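Local atomic coordinates of dihydrolipoyl dehydrogenase (PDB entry 6UZI), a protein that probably reoxidises the dihydrolipoyl groups of protein lysines with NAD(+) as the electron acceptor, using one bound FAD per subunit and a redox-active disulfide. Residues E69-T74 with D83-D88; N315-G320 with V337-T342. All coordinates share one frame; numbering follows the deposited sequence.

Contact 1 comes first along the chain and is complete before contact 2 begins. Their centres lie about 47 Å apart, on opposite sides of the chain's centre, with about 33 Å between nearest atoms, and they share no helix, strand or sheet. Contact 1 sets the end of helix 55-73, whose start carries Cys55 of the redox-active disulfide, against the chain around strand 86-87. Contact 2 sets strand 316-318, an outermost strand of a five-stranded parallel sheet, against helix 329-343. The pair thus falls at two distant places in the subunit: a small, partly buried patch beside the second subunit, and a buried strand-helix contact at the side of the FAD-binding sheet, running into the FAD pocket at Gly320.

Contact 1 of 2, residues E69-T74 with D83-D88; sequences ENAKHT and DEPKVD
Pro85 carries most of the apolar contact, pushing its ring against the last turn of helix 55-73. The leading atom is CG, which sits 4.1 Å from Ala71 CB and 4.0 Å from Lys72 CA, so the pyrrolidine meets both backbone and side chain of the helix. Lys72 CB lies at a similar range from the same ring atom.

The other crossing contact involves charged residues but joins no charged atoms. Lys72 CG stands 3.8 Å from Glu84 OE2, the two side chains passing at a slant. With CG anti to the backbone N (chi1 -168°) and a bend at chi3, the lysine carries its ammonium away, leaving NZ 6.6 Å from Glu84 OE2, too far for a salt bridge.

This is a helix end packed on the chain entering strand 86-87, at the dimer interface: Lys86 joins an antiparallel ladder with a strand of the second subunit, while Ala71 packs on Phe75 and Pro85 on Ile82 of that subunit.

No hydrogen bond crosses between the two segments; those of the helix end include His73 ND1 to Glu69 OE2 at 2.6 Å, nearly straight and in the imidazole plane but 53° above the carboxylate plane. Asn70 O takes three donors: the amides of His73 and Thr74, and Thr74 OG1.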
loop_
_atom_site.group_PDB
_atom_site.type_symbol
_atom_site.label_atom_id
_atom_site.label_comp_id
_atom_site.label_asym_id
_atom_site.label_seq_id
_atom_site.Cartn_x
_atom_site.Cartn_y
_atom_site.Cartn_z
ATOM N N GLU A 69 -1.358 15.281 12.894
ATOM C CA GLU A 69 -0.757 14.459 13.941
ATOM C C GLU A 69 0.756 14.391 13.794
ATOM O O GLU A 69 1.492 14.507 14.781
ATOM C CB GLU A 69 -1.349 13.051 13.910
ATOM C CG GLU A 69 -0.511 12.036 14.656
ATOM C CD GLU A 69 -0.712 12.091 16.157
ATOM O OE1 GLU A 69 -1.793 12.542 16.601
ATOM O OE2 GLU A 69 0.222 11.690 16.886
ATOM N N ASN A 70 1.243 14.206 12.570
ATOM C CA ASN A 70 2.684 14.144 12.363
ATOM C C ASN A 70 3.339 15.466 12.730
ATOM O O ASN A 70 4.321 15.498 13.482
ATOM C CB ASN A 70 2.986 13.776 10.911
ATOM C CG ASN A 70 2.515 12.386 10.566
ATOM O OD1 ASN A 70 2.663 11.454 11.357
ATOM N ND2 ASN A 70 1.929 12.238 9.380
ATOM N N ALA A 71 2.779 16.574 12.234
ATOM C CA ALA A 71 3.358 17.889 12.491
ATOM C C ALA A 71 3.459 18.179 13.983
ATOM O O ALA A 71 4.440 18.776 14.442
ATOM C CB ALA A 71 2.528 18.963 11.789
ATOM N N LYS A 72 2.481 17.715 14.762
ATOM C CA LYS A 72 2.456 18.034 16.183
ATOM C C LYS A 72 3.401 17.153 16.991
ATOM O O LYS A 72 3.874 17.581 18.047
ATOM C CB LYS A 72 1.027 17.909 16.726
ATOM C CG LYS A 72 0.833 18.498 18.118
ATOM C CD LYS A 72 -0.625 18.486 18.576
ATOM C CE LYS A 72 -1.155 17.066 18.750
ATOM N NZ LYS A 72 -2.427 17.003 19.536
ATOM N N HIS A 73 3.695 15.935 16.524
ATOM C CA HIS A 73 4.389 14.959 17.349
ATOM C C HIS A 73 5.672 14.398 16.765
ATOM O O HIS A 73 6.495 13.893 17.538
ATOM C CB HIS A 73 3.460 13.780 17.671
ATOM C CG HIS A 73 2.336 14.141 18.589
ATOM N ND1 HIS A 73 1.085 13.574 18.491
ATOM C CD2 HIS A 73 2.275 15.016 19.620
ATOM C CE1 HIS A 73 0.299 14.087 19.420
ATOM N NE2 HIS A 73 0.997 14.964 20.119
ATOM N N THR A 74 5.884 14.473 15.447
ATOM C CA THR A 74 7.041 13.829 14.839
ATOM C C THR A 74 7.941 14.762 14.042
ATOM O O THR A 74 9.055 14.353 13.691
ATOM C CB THR A 74 6.604 12.684 13.913
ATOM O OG1 THR A 74 5.864 13.215 12.810
ATOM C CG2 THR A 74 5.729 11.699 14.656
ATOM N N ASP A 83 6.553 25.891 14.397
ATOM C CA ASP A 83 5.913 26.207 15.663
ATOM C C ASP A 83 4.698 25.298 15.835
ATOM O O ASP A 83 4.375 24.490 14.961
ATOM C CB ASP A 83 5.542 27.691 15.730
ATOM C CG ASP A 83 4.804 28.170 14.490
ATOM O OD1 ASP A 83 4.454 27.329 13.636
ATOM O OD2 ASP A 83 4.583 29.395 14.362
ATOM N N GLU A 84 4.028 25.415 16.979
ATOM C CA GLU A 84 2.864 24.594 17.270
ATOM C C GLU A 84 1.835 24.730 16.149
ATOM O O GLU A 84 1.363 25.848 15.884
ATOM C CB GLU A 84 2.250 24.999 18.607
ATOM C CG GLU A 84 2.626 24.081 19.767
ATOM C CD GLU A 84 1.746 22.843 19.842
ATOM O OE1 GLU A 84 0.591 22.967 20.311
ATOM O OE2 GLU A 84 2.203 21.754 19.427
ATOM N N PRO A 85 1.484 23.642 15.464
ATOM C CA PRO A 85 0.497 23.738 14.384
ATOM C C PRO A 85 -0.893 23.980 14.942
ATOM O O PRO A 85 -1.232 23.530 16.038
ATOM C CB PRO A 85 0.592 22.372 13.693
ATOM C CG PRO A 85 1.074 21.455 14.761
ATOM C CD PRO A 85 1.996 22.271 15.624
ATOM N N LYS A 86 -1.691 24.727 14.183
ATOM C CA LYS A 86 -3.050 25.073 14.573
ATOM C C LYS A 86 -4.021 24.605 13.497
ATOM O O LYS A 86 -3.674 24.541 12.313
ATOM C CB LYS A 86 -3.197 26.589 14.816
ATOM N N VAL A 87 -5.241 24.275 13.917
ATOM C CA VAL A 87 -6.244 23.688 13.034
ATOM C C VAL A 87 -7.151 24.790 12.504
ATOM O O VAL A 87 -7.767 25.526 13.282
ATOM C CB VAL A 87 -7.075 22.616 13.754
ATOM C CG1 VAL A 87 -8.143 22.080 12.815
ATOM C CG2 VAL A 87 -6.193 21.494 14.284
ATOM N N ASP A 88 -7.248 24.892 11.178
ATOM C CA ASP A 88 -8.274 25.690 10.505
ATOM C C ASP A 88 -9.369 24.717 10.079
ATOM O O ASP A 88 -9.331 24.143 8.987
ATOM C CB ASP A 88 -7.703 26.462 9.321
ATOM C CG ASP A 88 -8.706 27.437 8.725
ATOM O OD1 ASP A 88 -9.876 27.436 9.164
ATOM O OD2 ASP A 88 -8.333 28.194 7.804
#

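Contact 2 of 2, residues N315-G320 with V337-T342; sequences NIYAIG and VFVAET
In the FAD-binding Rossmann-type domain, helix 329-343 covers outermost strand 316-318 of the parallel sheet, and Val339 fits against the side chains of Tyr317 and Ile319. These two, alternate residues of the extended chain, both direct their side chains at the helix. Val339 divides its methyls between them: CG1 lies 3.7 Å from Tyr317 CG, also touching CB at the root of the ring, and CG2 is 3.6 Å from Ile319 CG2. The valine's chi1 of 170° places CG1 anti to the backbone N, with CG2 beside that N.

Farther out along the phenol, Thr342 CG2 approaches Tyr317 OH at 3.9 Å. It meets the ring at a slant, as Val339 CG1 does. No hydrogen bond crosses between the segments; the contact is buried and rests on apolar packing, to which Ile149 of the neighbouring strand adds by touching both Ile319 and Val339.

Ile319 also reaches the FAD-binding glycines Gly22 and Gly23, and Gly320 touches the cofactor, so this packing borders the dinucleotide site. The hydroxyl of Thr342 turns back into its own helix: OG1 donates to Phe338 O at 3.1 Å, on the opposite face of that carbonyl's plane from Thr342 N.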
loop_
_atom_site.group_PDB
_atom_site.type_symbol
_atom_site.label_atom_id
_atom_site.label_comp_id
_atom_site.label_asym_id
_atom_site.label_seq_id
_atom_site.Cartn_x
_atom_site.Cartn_y
_atom_site.Cartn_z
ATOM N N ASN A 315 -38.471 -10.409 -11.647
ATOM C CA ASN A 315 -37.812 -9.383 -12.447
ATOM C C ASN A 315 -37.201 -8.280 -11.599
ATOM O O ASN A 315 -36.645 -7.327 -12.155
ATOM C CB ASN A 315 -38.795 -8.760 -13.442
ATOM C CG ASN A 315 -39.946 -8.031 -12.746
ATOM O OD1 ASN A 315 -40.694 -8.622 -11.961
ATOM N ND2 ASN A 315 -40.064 -6.733 -13.006
ATOM N N ILE A 316 -37.321 -8.368 -10.277
ATOM C CA ILE A 316 -36.797 -7.362 -9.359
ATOM C C ILE A 316 -35.646 -7.976 -8.570
ATOM O O ILE A 316 -35.790 -9.051 -7.974
ATOM C CB ILE A 316 -37.899 -6.826 -8.427
ATOM C CG1 ILE A 316 -38.999 -6.164 -9.260
ATOM C CG2 ILE A 316 -37.326 -5.868 -7.402
ATOM C CD1 ILE A 316 -40.236 -5.794 -8.486
ATOM N N TYR A 317 -34.499 -7.305 -8.593
ATOM C CA TYR A 317 -33.306 -7.705 -7.865
ATOM C C TYR A 317 -32.953 -6.646 -6.829
ATOM O O TYR A 317 -33.456 -5.521 -6.852
ATOM C CB TYR A 317 -32.125 -7.908 -8.820
ATOM C CG TYR A 317 -32.299 -9.034 -9.812
ATOM C CD1 TYR A 317 -33.162 -8.910 -10.897
ATOM C CD2 TYR A 317 -31.571 -10.212 -9.684
ATOM C CE1 TYR A 317 -33.312 -9.938 -11.811
ATOM C CE2 TYR A 317 -31.713 -11.237 -10.588
ATOM C CZ TYR A 317 -32.579 -11.099 -11.653
ATOM O OH TYR A 317 -32.712 -12.133 -12.556
ATOM N N ALA A 318 -32.041 -7.002 -5.935
ATOM C CA ALA A 318 -31.638 -6.079 -4.887
ATOM C C ALA A 318 -30.190 -6.353 -4.517
ATOM O O ALA A 318 -29.768 -7.513 -4.451
ATOM C CB ALA A 318 -32.548 -6.208 -3.669
ATOM N N ILE A 319 -29.439 -5.276 -4.268
ATOM C CA ILE A 319 -28.002 -5.337 -4.030
ATOM C C ILE A 319 -27.639 -4.401 -2.887
ATOM O O ILE A 319 -28.415 -3.526 -2.496
ATOM C CB ILE A 319 -27.177 -4.926 -5.274
ATOM C CG1 ILE A 319 -27.535 -3.489 -5.663
ATOM C CG2 ILE A 319 -27.383 -5.895 -6.432
ATOM C CD1 ILE A 319 -26.752 -2.946 -6.821
ATOM N N GLY A 320 -26.428 -4.590 -2.365
ATOM C CA GLY A 320 -25.832 -3.590 -1.498
ATOM C C GLY A 320 -26.307 -3.674 -0.058
ATOM O O GLY A 320 -26.685 -4.734 0.443
ATOM N N VAL A 337 -22.550 -5.534 -10.343
ATOM C CA VAL A 337 -22.020 -6.194 -11.535
ATOM C C VAL A 337 -22.606 -7.592 -11.675
ATOM O O VAL A 337 -22.866 -8.068 -12.788
ATOM C CB VAL A 337 -20.482 -6.236 -11.488
ATOM C CG1 VAL A 337 -19.943 -7.004 -12.677
ATOM C CG2 VAL A 337 -19.919 -4.830 -11.459
ATOM N N PHE A 338 -22.828 -8.266 -10.547
ATOM C CA PHE A 338 -23.402 -9.605 -10.574
ATOM C C PHE A 338 -24.795 -9.588 -11.190
ATOM O O PHE A 338 -25.106 -10.401 -12.071
ATOM C CB PHE A 338 -23.438 -10.184 -9.155
ATOM C CG PHE A 338 -24.031 -11.566 -9.072
ATOM C CD1 PHE A 338 -23.216 -12.687 -9.119
ATOM C CD2 PHE A 338 -25.404 -11.747 -8.941
ATOM C CE1 PHE A 338 -23.759 -13.967 -9.043
ATOM C CE2 PHE A 338 -25.950 -13.022 -8.868
ATOM C CZ PHE A 338 -25.129 -14.130 -8.917
ATOM N N VAL A 339 -25.655 -8.669 -10.734
ATOM C CA VAL A 339 -27.024 -8.649 -11.245
ATOM C C VAL A 339 -27.042 -8.297 -12.729
ATOM O O VAL A 339 -27.737 -8.946 -13.525
ATOM C CB VAL A 339 -27.899 -7.689 -10.419
ATOM C CG1 VAL A 339 -29.233 -7.481 -11.102
ATOM C CG2 VAL A 339 -28.131 -8.261 -9.029
ATOM N N ALA A 340 -26.245 -7.305 -13.134
ATOM C CA ALA A 340 -26.222 -6.902 -14.537
ATOM C C ALA A 340 -25.819 -8.064 -15.436
ATOM O O ALA A 340 -26.459 -8.321 -16.462
ATOM C CB ALA A 340 -25.272 -5.717 -14.731
ATOM N N GLU A 341 -24.761 -8.787 -15.062
ATOM C CA GLU A 341 -24.337 -9.918 -15.879
ATOM C C GLU A 341 -25.356 -11.048 -15.833
ATOM O O GLU A 341 -25.583 -11.719 -16.847
ATOM C CB GLU A 341 -22.958 -10.389 -15.420
ATOM C CG GLU A 341 -21.855 -9.422 -15.809
ATOM C CD GLU A 341 -20.527 -9.755 -15.188
ATOM O OE1 GLU A 341 -20.401 -10.853 -14.617
ATOM O OE2 GLU A 341 -19.607 -8.913 -15.269
ATOM N N THR A 342 -26.018 -11.231 -14.688
ATOM C CA THR A 342 -27.094 -12.210 -14.603
ATOM C C THR A 342 -28.247 -11.833 -15.526
ATOM O O THR A 342 -28.800 -12.691 -16.222
ATOM C CB THR A 342 -27.569 -12.327 -13.152
ATOM O OG1 THR A 342 -26.609 -13.070 -12.391
ATOM C CG2 THR A 342 -28.942 -13.003 -13.066
#